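Rhamnose ABC transporter, periplasmic rhamnose-binding protein (Kribbella flavida, PDB 4KVF) probably binds a carbohydrate, presumably rhamnose, outside the membrane and hands it to an ABC importer. Local coordinates at residues Pro52-Asp55 and Val56-Gly59; Tyr88-Thr91 and Leu92-Gln95; Asn177-Ser180 and Trp181-Val184; Gln263-Gln266 and Tyr267-Gly271. All blocks are in the same frame, centred on the assembly; numbering follows the deposited sequence.

All four contacts lie within single helices and rest on backbone bonds between residues four apart, but their side chains differ with place. Contacts 1 and 3 belong to helices following the strand that comes first along the chain in the six-stranded and the four-stranded sheet; their centres are about 25 Å apart on opposite sides of the chain's centre, and each has an aromatic side chain near a bound glycerol. Contact 1 is partly buried and pairs a tyrosine with a glutamate, whereas contact 3 is nearer the surface and built on a tryptophan. Contacts 2 and 4 close helix ends: isoleucine packing marks 88-95, and a stacked tyrosine beside a charged flank marks 263-271.

Contact 1: Pro52-Asp55 and Val56-Gly59; sequences PYTD and VEVG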
loop_
_atom_site.group_PDB
_atom_site.type_symbol
_atom_site.label_atom_id
_atom_site.label_comp_id
_atom_site.label_asym_id
_atom_site.label_seq_id
_atom_site.Cartn_x
_atom_site.Cartn_y
_atom_site.Cartn_z
ATOM N N PRO A 52 -11.018 9.615 -1.426
ATOM C CA PRO A 52 -11.594 8.320 -1.822
ATOM C C PRO A 52 -10.779 7.112 -1.366
ATOM O O PRO A 52 -11.361 6.137 -0.887
ATOM C CB PRO A 52 -11.635 8.402 -3.355
ATOM C CG PRO A 52 -11.702 9.855 -3.647
ATOM C CD PRO A 52 -10.871 10.520 -2.582
ATOM N N TYR A 53 -9.458 7.182 -1.500
ATOM C CA TYR A 53 -8.585 6.092 -1.077
ATOM C C TYR A 53 -8.758 5.808 0.414
ATOM O O TYR A 53 -8.984 4.664 0.820
ATOM C CB TYR A 53 -7.122 6.421 -1.405
ATOM C CG TYR A 53 -6.117 5.391 -0.932
ATOM C CD1 TYR A 53 -5.613 5.434 0.358
ATOM C CD2 TYR A 53 -5.660 4.392 -1.780
ATOM C CE1 TYR A 53 -4.694 4.500 0.806
ATOM C CE2 TYR A 53 -4.729 3.454 -1.340
ATOM C CZ TYR A 53 -4.255 3.513 -0.046
ATOM O OH TYR A 53 -3.335 2.592 0.412
ATOM N N THR A 54 -8.651 6.849 1.232
ATOM C CA THR A 54 -8.752 6.684 2.681
ATOM C C THR A 54 -10.127 6.165 3.113
ATOM O O THR A 54 -10.233 5.330 4.016
ATOM C CB THR A 54 -8.447 7.997 3.418
ATOM O OG1 THR A 54 -7.065 8.325 3.246
ATOM C CG2 THR A 54 -8.752 7.855 4.898
ATOM N N ASP A 55 -11.175 6.656 2.458
ATOM C CA ASP A 55 -12.536 6.203 2.736
ATOM C C ASP A 55 -12.693 4.692 2.539
ATOM O O ASP A 55 -13.310 4.018 3.366
ATOM C CB ASP A 55 -13.550 6.957 1.871
ATOM C CG ASP A 55 -13.766 8.388 2.332
ATOM O OD1 ASP A 55 -13.213 8.774 3.387
ATOM O OD2 ASP A 55 -14.508 9.118 1.640
ATOM N N VAL A 56 -12.133 4.168 1.450
ATOM C CA VAL A 56 -12.194 2.737 1.169
ATOM C C VAL A 56 -11.393 1.978 2.214
ATOM O O VAL A 56 -11.787 0.897 2.661
ATOM C CB VAL A 56 -11.638 2.404 -0.233
ATOM C CG1 VAL A 56 -11.662 0.898 -0.477
ATOM C CG2 VAL A 56 -12.427 3.136 -1.311
ATOM N N GLU A 57 -10.274 2.576 2.611
ATOM C CA GLU A 57 -9.351 1.985 3.577
ATOM C C GLU A 57 -9.996 1.800 4.945
ATOM O O GLU A 57 -10.063 0.685 5.465
ATOM C CB GLU A 57 -8.117 2.877 3.697
ATOM C CG GLU A 57 -7.024 2.360 4.593
ATOM C CD GLU A 57 -5.701 3.049 4.295
ATOM O OE1 GLU A 57 -5.618 4.290 4.456
ATOM O OE2 GLU A 57 -4.752 2.353 3.879
ATOM N N VAL A 58 -10.477 2.887 5.537
ATOM C CA VAL A 58 -11.085 2.777 6.858
ATOM C C VAL A 58 -12.441 2.077 6.800
ATOM O O VAL A 58 -12.906 1.526 7.804
ATOM C CB VAL A 58 -11.206 4.142 7.568
ATOM C CG1 VAL A 58 -9.818 4.697 7.847
ATOM C CG2 VAL A 58 -12.054 5.116 6.743
ATOM N N GLY A 59 -13.061 2.101 5.623
ATOM C CA GLY A 59 -14.338 1.444 5.398
ATOM C C GLY A 59 -14.211 -0.059 5.547
ATOM O O GLY A 59 -15.155 -0.744 5.940
#
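Thr54 and Val58 share the straightest bond of this turn, Val58 N giving its hydrogen to Thr54 O at 2.9 Å and 172°. Beside it Glu57 N donates to Tyr53 O over 3.0 Å, Gly59 N donates to Asp55 O, and Val56 N reaches Pro52 O across a longer 3.2 Å. Proline suits the first position of a helix, where its nitrogen owes no hydrogen to a preceding turn. The side chains of Tyr53 and Glu57 reach the same side one turn apart. Both first torsions hold CG opposite the backbone N (176° in Tyr53), and this carries the carboxylate to the ring: Glu57 OE2 stands 3.7 Å from Tyr53 CE1, with the two planes 81° apart. The phenol is gripped elsewhere, its OH hydrogen-bonded to the indole NE1 of Trp279, while Glu57 OE2 also lies close to Asp128 OD2, a crowding of like charges likely to favour a proton on one of them. This is the opening of helix 52-67, the connection of a beta-alpha-beta unit between strands 41-45 and 71-74 in a periplasmic binding protein fold, and a bound glycerol lies about 5 Å from the Tyr53 side chain. With a leucine in place of Tyr53, Trp279 NE1 would probably lose its partner and the Glu57 carboxylate the ring beside it. Farther out, Val56 CG2 packs 3.2 Å from Pro52 O, and the small branched Val58 fits against Tyr72 and Leu74 of strand 71-74. Pro281 and Ile284 of helix 281-296 press on Glu57.

Contact 2: Tyr88-Thr91 and Leu92-Gln95; sequences YINT and LIQQ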
loop_
_atom_site.group_PDB
_atom_site.type_symbol
_atom_site.label_atom_id
_atom_site.label_comp_id
_atom_site.label_asym_id
_atom_site.label_seq_id
_atom_site.Cartn_x
_atom_site.Cartn_y
_atom_site.Cartn_z
ATOM N N TYR A 88 -5.213 13.952 18.131
ATOM C CA TYR A 88 -6.208 12.903 17.907
ATOM C C TYR A 88 -5.933 11.654 18.739
ATOM O O TYR A 88 -6.851 11.061 19.292
ATOM C CB TYR A 88 -6.328 12.559 16.413
ATOM C CG TYR A 88 -6.892 13.695 15.584
ATOM C CD1 TYR A 88 -8.260 13.952 15.557
ATOM C CD2 TYR A 88 -6.058 14.531 14.853
ATOM C CE1 TYR A 88 -8.778 15.002 14.811
ATOM C CE2 TYR A 88 -6.572 15.597 14.109
ATOM C CZ TYR A 88 -7.928 15.819 14.091
ATOM O OH TYR A 88 -8.431 16.859 13.350
ATOM N N ILE A 89 -4.673 11.247 18.828
ATOM C CA ILE A 89 -4.326 10.073 19.627
ATOM C C ILE A 89 -4.717 10.304 21.096
ATOM O O ILE A 89 -5.250 9.416 21.766
ATOM C CB ILE A 89 -2.820 9.766 19.541
ATOM C CG1 ILE A 89 -2.465 9.304 18.120
ATOM C CG2 ILE A 89 -2.428 8.695 20.600
ATOM C CD1 ILE A 89 -0.973 9.342 17.819
ATOM N N ASN A 90 -4.441 11.507 21.581
ATOM C CA ASN A 90 -4.758 11.859 22.963
ATOM C C ASN A 90 -6.257 11.808 23.211
ATOM O O ASN A 90 -6.711 11.383 24.283
ATOM C CB ASN A 90 -4.191 13.240 23.319
ATOM C CG ASN A 90 -2.681 13.204 23.552
ATOM O OD1 ASN A 90 -2.135 12.171 23.953
ATOM N ND2 ASN A 90 -2.010 14.328 23.315
ATOM N N THR A 91 -7.029 12.248 22.220
ATOM C CA THR A 91 -8.481 12.157 22.309
ATOM C C THR A 91 -8.926 10.701 22.404
ATOM O O THR A 91 -9.758 10.356 23.238
ATOM C CB THR A 91 -9.158 12.800 21.093
ATOM O OG1 THR A 91 -8.751 14.171 20.999
ATOM C CG2 THR A 91 -10.677 12.723 21.230
ATOM N N LEU A 92 -8.365 9.843 21.554
ATOM C CA LEU A 92 -8.755 8.439 21.561
ATOM C C LEU A 92 -8.422 7.765 22.893
ATOM O O LEU A 92 -9.162 6.907 23.364
ATOM C CB LEU A 92 -8.116 7.687 20.395
ATOM C CG LEU A 92 -8.575 8.163 19.011
ATOM C CD1 LEU A 92 -7.850 7.371 17.923
ATOM C CD2 LEU A 92 -10.096 8.029 18.857
ATOM N N ILE A 93 -7.304 8.154 23.492
ATOM C CA ILE A 93 -6.951 7.663 24.823
ATOM C C ILE A 93 -7.995 8.041 25.867
ATOM O O ILE A 93 -8.463 7.186 26.623
ATOM C CB ILE A 93 -5.565 8.176 25.282
ATOM C CG1 ILE A 93 -4.474 7.638 24.358
ATOM C CG2 ILE A 93 -5.303 7.783 26.735
ATOM C CD1 ILE A 93 -3.095 8.279 24.585
ATOM N N GLN A 94 -8.362 9.320 25.919
ATOM C CA GLN A 94 -9.363 9.774 26.883
ATOM C C GLN A 94 -10.737 9.128 26.662
ATOM O O GLN A 94 -11.510 8.969 27.605
ATOM C CB GLN A 94 -9.492 11.299 26.896
ATOM C CG GLN A 94 -8.565 12.008 27.874
ATOM C CD GLN A 94 -8.620 11.433 29.277
ATOM O OE1 GLN A 94 -7.687 10.756 29.714
ATOM N NE2 GLN A 94 -9.709 11.713 29.998
ATOM N N GLN A 95 -11.038 8.757 25.421
ATOM C CA GLN A 95 -12.304 8.088 25.102
ATOM C C GLN A 95 -12.258 6.584 25.402
ATOM O O GLN A 95 -13.261 5.877 25.260
ATOM C CB GLN A 95 -12.668 8.303 23.624
ATOM C CG GLN A 95 -13.048 9.732 23.266
ATOM C CD GLN A 95 -13.358 9.897 21.780
ATOM O OE1 GLN A 95 -13.012 9.038 20.965
ATOM N NE2 GLN A 95 -14.022 10.999 21.427
#
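Ile89 and Ile93, one turn apart, meet through their aliphatic ends, Ile89 CG2 lying 4.1 Å from Ile93 CD1 as the two side chains pass at a slant. In Ile93, CG1 lies beside its own backbone N (chi1 -64°), which brings it over the preceding turn, 3.2 Å from Ile89 O, and carries CD1 on toward Ile89 and to 4.1 Å from Asn90 OD1. The leucine before it is also apolar and buried, and Leu92 CG lies 3.4 Å from Tyr88 O. Of the backbone bonds, Ile93 N donates to Ile89 O at 3.0 Å, and Leu92 N reaches Tyr88 O over the same distance. Gln94 N donates to Asn90 O, the straightest of the set at 167°. At the last step Gln95 N still reaches Thr91 O, though more bent at 145°, and there the regular helix gives way to a turn. On the polar flank Thr91 and Gln95 run alongside each other, pointing the same way, with Gln95 NE2 3.8 Å from the methyl Thr91 CG2; this is a van der Waals contact, and the hydroxyl Thr91 OG1 is instead hydrogen-bonded to Ser87 O in the turn before. Threonine can thus show a methyl to its neighbour while its oxygen folds back on the helix. The helix 85-94 packs by two flanks: Ile89, Asn90 and Ile93 face Ser113, Leu114 and Ala117 of helix 111-119, while Tyr88, Ile89 and Leu92 rest on Leu45 and Ala43 of strand 41-45 and Leu92 and Gln95 touch Lys73 of strand 71-74.

Contact 3: Asn177-Ser180 and Trp181-Val184; sequences NQNS and WIEV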
loop_
_atom_site.group_PDB
_atom_site.type_symbol
_atom_site.label_atom_id
_atom_site.label_comp_id
_atom_site.label_asym_id
_atom_site.label_seq_id
_atom_site.Cartn_x
_atom_site.Cartn_y
_atom_site.Cartn_z
ATOM N N ASN A 177 9.965 5.949 -1.238
ATOM C CA ASN A 177 9.287 4.716 -1.625
ATOM C C ASN A 177 9.708 4.245 -3.004
ATOM O O ASN A 177 10.091 3.089 -3.182
ATOM C CB ASN A 177 7.769 4.899 -1.587
ATOM C CG ASN A 177 7.232 5.031 -0.173
ATOM O OD1 ASN A 177 7.865 4.583 0.797
ATOM N ND2 ASN A 177 6.054 5.641 -0.047
ATOM N N GLN A 178 9.664 5.140 -3.987
ATOM C CA GLN A 178 10.030 4.734 -5.340
ATOM C C GLN A 178 11.483 4.290 -5.391
ATOM O O GLN A 178 11.826 3.333 -6.081
ATOM C CB GLN A 178 9.767 5.853 -6.349
ATOM C CG GLN A 178 8.309 5.960 -6.808
ATOM C CD GLN A 178 7.402 6.586 -5.767
ATOM O OE1 GLN A 178 7.875 7.173 -4.793
ATOM N NE2 GLN A 178 6.082 6.486 -5.979
ATOM N N ASN A 179 12.349 4.973 -4.647
ATOM C CA ASN A 179 13.758 4.597 -4.674
ATOM C C ASN A 179 13.981 3.215 -4.085
ATOM O O ASN A 179 14.854 2.471 -4.550
ATOM C CB ASN A 179 14.645 5.649 -3.998
ATOM C CG ASN A 179 14.793 6.895 -4.845
ATOM O OD1 ASN A 179 14.505 6.871 -6.047
ATOM N ND2 ASN A 179 15.242 7.988 -4.231
ATOM N N SER A 180 13.172 2.862 -3.089
ATOM C CA SER A 180 13.240 1.525 -2.503
ATOM C C SER A 180 12.804 0.501 -3.531
ATOM O O SER A 180 13.487 -0.504 -3.755
ATOM C CB SER A 180 12.322 1.405 -1.282
ATOM O OG SER A 180 12.865 2.081 -0.168
ATOM N N TRP A 181 11.663 0.758 -4.157
ATOM C CA TRP A 181 11.115 -0.182 -5.133
ATOM C C TRP A 181 12.063 -0.372 -6.314
ATOM O O TRP A 181 12.233 -1.487 -6.815
ATOM C CB TRP A 181 9.735 0.270 -5.603
ATOM C CG TRP A 181 8.742 0.358 -4.480
ATOM C CD1 TRP A 181 8.695 -0.433 -3.363
ATOM C CD2 TRP A 181 7.674 1.300 -4.351
ATOM N NE1 TRP A 181 7.656 -0.039 -2.548
ATOM C CE2 TRP A 181 7.008 1.024 -3.138
ATOM C CE3 TRP A 181 7.206 2.357 -5.147
ATOM C CZ2 TRP A 181 5.912 1.754 -2.698
ATOM C CZ3 TRP A 181 6.118 3.075 -4.717
ATOM C CH2 TRP A 181 5.479 2.772 -3.502
ATOM N N ILE A 182 12.692 0.715 -6.749
ATOM C CA ILE A 182 13.632 0.642 -7.865
ATOM C C ILE A 182 14.846 -0.196 -7.479
ATOM O O ILE A 182 15.339 -1.010 -8.268
ATOM C CB ILE A 182 14.036 2.061 -8.330
ATOM C CG1 ILE A 182 12.843 2.731 -9.028
ATOM C CG2 ILE A 182 15.261 2.022 -9.241
ATOM C CD1 ILE A 182 13.014 4.243 -9.232
ATOM N N GLU A 183 15.320 -0.033 -6.245
ATOM C CA GLU A 183 16.457 -0.832 -5.799
ATOM C C GLU A 183 16.104 -2.318 -5.818
ATOM O O GLU A 183 16.905 -3.143 -6.242
ATOM C CB GLU A 183 16.954 -0.396 -4.415
ATOM C CG GLU A 183 18.164 -1.196 -3.929
ATOM C CD GLU A 183 19.422 -0.965 -4.768
ATOM O OE1 GLU A 183 19.591 0.147 -5.319
ATOM O OE2 GLU A 183 20.246 -1.902 -4.872
ATOM N N VAL A 184 14.895 -2.661 -5.387
ATOM C CA VAL A 184 14.472 -4.056 -5.459
ATOM C C VAL A 184 14.403 -4.525 -6.919
ATOM O O VAL A 184 14.873 -5.618 -7.248
ATOM C CB VAL A 184 13.127 -4.293 -4.745
ATOM C CG1 VAL A 184 12.669 -5.738 -4.963
ATOM C CG2 VAL A 184 13.286 -3.997 -3.253
#
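Trp181 lays its indole beneath the preceding turn, and Asn177 sits over one face of it. The beta carbon Asn177 CB stands 3.9 Å from the centroid of the six-membered ring, 20° off the ring normal, a CH-pi contact. Over the same face, toward the rim, lies Asn177 O, 3.2 Å from Trp181 CD2; that oxygen also receives the backbone hydrogen of Trp181 N at 3.0 Å. What puts the ring there is a first torsion of -60°, with CG beside its own backbone N, so that the bicycle swings back along the helix. Gln178 runs alongside the ring and points the same way, its amide turned 72° from the indole plane; Gln178 NE2 comes 3.6 Å from Trp181 CZ3. Its chain bends at chi2, and the amide nitrogen is held by a hydrogen bond to Pro232 O. A glutamine is long enough both to flank the indole and to reach that carbonyl. Ile182, one turn on from Gln178, donates from its N to Gln178 O at 2.8 Å and lays CG1 3.2 Å from the same oxygen. Were the indole replaced by an alanine side chain, the Asn177 methylene and the Gln178 amide would probably lose the broad surface they lie against, and a gap would open next to Ile148 and Pro232. A glycerol is bound about 4 Å from the indole. Helix 176-189 links strands 164-170 and 197-204 of a beta-alpha-beta unit: Ile182 rests on Val168 and Ser170 of strand 164-170, while Trp181 and Val184 face Thr145, Ile148 and Gln146 of helix 145-159.

Contact 4: Gln263-Gln266 and Tyr267-Gly271; sequences QMRQ and YVKDG
Gln266 and Tyr267 stack at the closing turn of helix 261-269, which ends in a Schellman motif with Gly271 at positive phi. Here the packing is tight: Gln266 CG stands over the centre of the phenol ring, 3.8 Å from its centroid, a CH-pi contact. Its side-chain amide lies almost parallel to the ring, 19° away, with Gln266 CD 3.6 Å from Tyr267 CZ. The unusual first torsion of Gln266, 65°, wedges CG between its backbone N and carbonyl carbon and so aims the chain at the ring. Tyrosine fits because the buried ring packs on Ser241 and Arg242 of helix 234-245, while the exposed glutamine covers one face. Selenomethionine Met264 also approaches the ring, SE 4.4 Å from Tyr267 CD2, and packs on Phe276. The flank carrying Arg265 and Lys269 is, by contrast, more exposed and charged. These two run side by side on aliphatic stems, Arg265 CG 3.6 Å from Lys269 CE. Their like-charged ends stay apart, with 5.7 Å between Arg265 NH2 and Lys269 NZ. Arg265 NH2 hydrogen-bonds to Ile337 O and makes a salt bridge to Asp338, which also offers Lys269 NZ a long, weak ion pair. Exposed Asp270 is held by Thr272 OG1 and Ser245 OG. Beneath these stems Lys269 N donates to Arg265 O at 2.8 Å, nearly straight at 176°.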
loop_
_atom_site.group_PDB
_atom_site.type_symbol
_atom_site.label_atom_id
_atom_site.label_comp_id
_atom_site.label_asym_id
_atom_site.label_seq_id
_atom_site.Cartn_x
_atom_site.Cartn_y
_atom_site.Cartn_z
ATOM N N GLN A 263 -8.770 5.541 -11.862
ATOM C CA GLN A 263 -8.050 6.435 -12.762
ATOM C C GLN A 263 -7.556 5.645 -13.965
ATOM O O GLN A 263 -7.489 6.159 -15.083
ATOM C CB GLN A 263 -6.870 7.076 -12.025
ATOM C CG GLN A 263 -6.219 8.245 -12.742
ATOM C CD GLN A 263 -5.083 8.862 -11.941
ATOM O OE1 GLN A 263 -4.596 8.270 -10.973
ATOM N NE2 GLN A 263 -4.656 10.059 -12.343
HETATM N N MSE A 264 -7.232 4.378 -13.717
HETATM C CA MSE A 264 -6.636 3.500 -14.724
HETATM C C MSE A 264 -7.659 2.741 -15.574
HETATM O O MSE A 264 -7.314 2.202 -16.626
HETATM C CB MSE A 264 -5.674 2.512 -14.059
HETATM C CG MSE A 264 -4.420 3.167 -13.509
HETATM SE SE MSE A 264 -3.449 4.019 -14.954
HETATM C CE MSE A 264 -3.002 2.367 -15.881
ATOM N N ARG A 265 -8.911 2.699 -15.122
ATOM C CA ARG A 265 -9.932 1.884 -15.777
ATOM C C ARG A 265 -10.057 2.181 -17.275
ATOM O O ARG A 265 -10.031 1.261 -18.097
ATOM C CB ARG A 265 -11.292 2.016 -15.075
ATOM C CG ARG A 265 -12.335 1.021 -15.575
ATOM C CD ARG A 265 -13.679 1.209 -14.881
ATOM N NE ARG A 265 -13.528 1.676 -13.505
ATOM C CZ ARG A 265 -13.274 0.889 -12.468
ATOM N NH1 ARG A 265 -13.150 1.410 -11.254
ATOM N NH2 ARG A 265 -13.130 -0.415 -12.646
ATOM N N GLN A 266 -10.144 3.459 -17.636
ATOM C CA GLN A 266 -10.311 3.806 -19.047
ATOM C C GLN A 266 -9.156 3.317 -19.917
ATOM O O GLN A 266 -9.346 3.028 -21.101
ATOM C CB GLN A 266 -10.533 5.310 -19.250
ATOM C CG GLN A 266 -9.350 6.179 -18.873
ATOM C CD GLN A 266 -9.359 7.515 -19.594
ATOM O OE1 GLN A 266 -9.677 7.596 -20.788
ATOM N NE2 GLN A 266 -9.015 8.578 -18.869
ATOM N N TYR A 267 -7.965 3.217 -19.330
ATOM C CA TYR A 267 -6.788 2.765 -20.069
ATOM C C TYR A 267 -6.701 1.236 -20.134
ATOM O O TYR A 267 -6.117 0.668 -21.061
ATOM C CB TYR A 267 -5.509 3.403 -19.498
ATOM C CG TYR A 267 -5.578 4.908 -19.550
ATOM C CD1 TYR A 267 -5.624 5.566 -20.769
ATOM C CD2 TYR A 267 -5.635 5.672 -18.390
ATOM C CE1 TYR A 267 -5.715 6.936 -20.839
ATOM C CE2 TYR A 267 -5.726 7.061 -18.455
ATOM C CZ TYR A 267 -5.762 7.679 -19.686
ATOM O OH TYR A 267 -5.851 9.045 -19.781
ATOM N N VAL A 268 -7.301 0.576 -19.152
ATOM C CA VAL A 268 -7.419 -0.873 -19.179
ATOM C C VAL A 268 -8.488 -1.292 -20.192
ATOM O O VAL A 268 -8.260 -2.159 -21.043
ATOM C CB VAL A 268 -7.735 -1.427 -17.775
ATOM C CG1 VAL A 268 -8.082 -2.898 -17.845
ATOM C CG2 VAL A 268 -6.549 -1.199 -16.852
ATOM N N LYS A 269 -9.645 -0.642 -20.117
ATOM C CA LYS A 269 -10.750 -0.947 -21.022
ATOM C C LYS A 269 -10.445 -0.613 -22.486
ATOM O O LYS A 269 -11.028 -1.216 -23.393
ATOM C CB LYS A 269 -12.044 -0.269 -20.546
ATOM C CG LYS A 269 -12.536 -0.785 -19.189
ATOM C CD LYS A 269 -13.899 -0.214 -18.804
ATOM C CE LYS A 269 -14.509 -0.963 -17.618
ATOM N NZ LYS A 269 -14.578 -2.440 -17.813
ATOM N N ASP A 270 -9.531 0.328 -22.733
ATOM C CA ASP A 270 -9.207 0.675 -24.123
ATOM C C ASP A 270 -7.990 -0.079 -24.681
ATOM O O ASP A 270 -7.620 0.099 -25.841
ATOM C CB ASP A 270 -9.148 2.206 -24.368
ATOM C CG ASP A 270 -7.842 2.859 -23.892
ATOM O OD1 ASP A 270 -6.957 2.174 -23.338
ATOM O OD2 ASP A 270 -7.706 4.089 -24.078
ATOM N N GLY A 271 -7.383 -0.927 -23.850
ATOM C CA GLY A 271 -6.303 -1.792 -24.296
ATOM C C GLY A 271 -4.891 -1.230 -24.183
ATOM O O GLY A 271 -3.928 -1.865 -24.619
#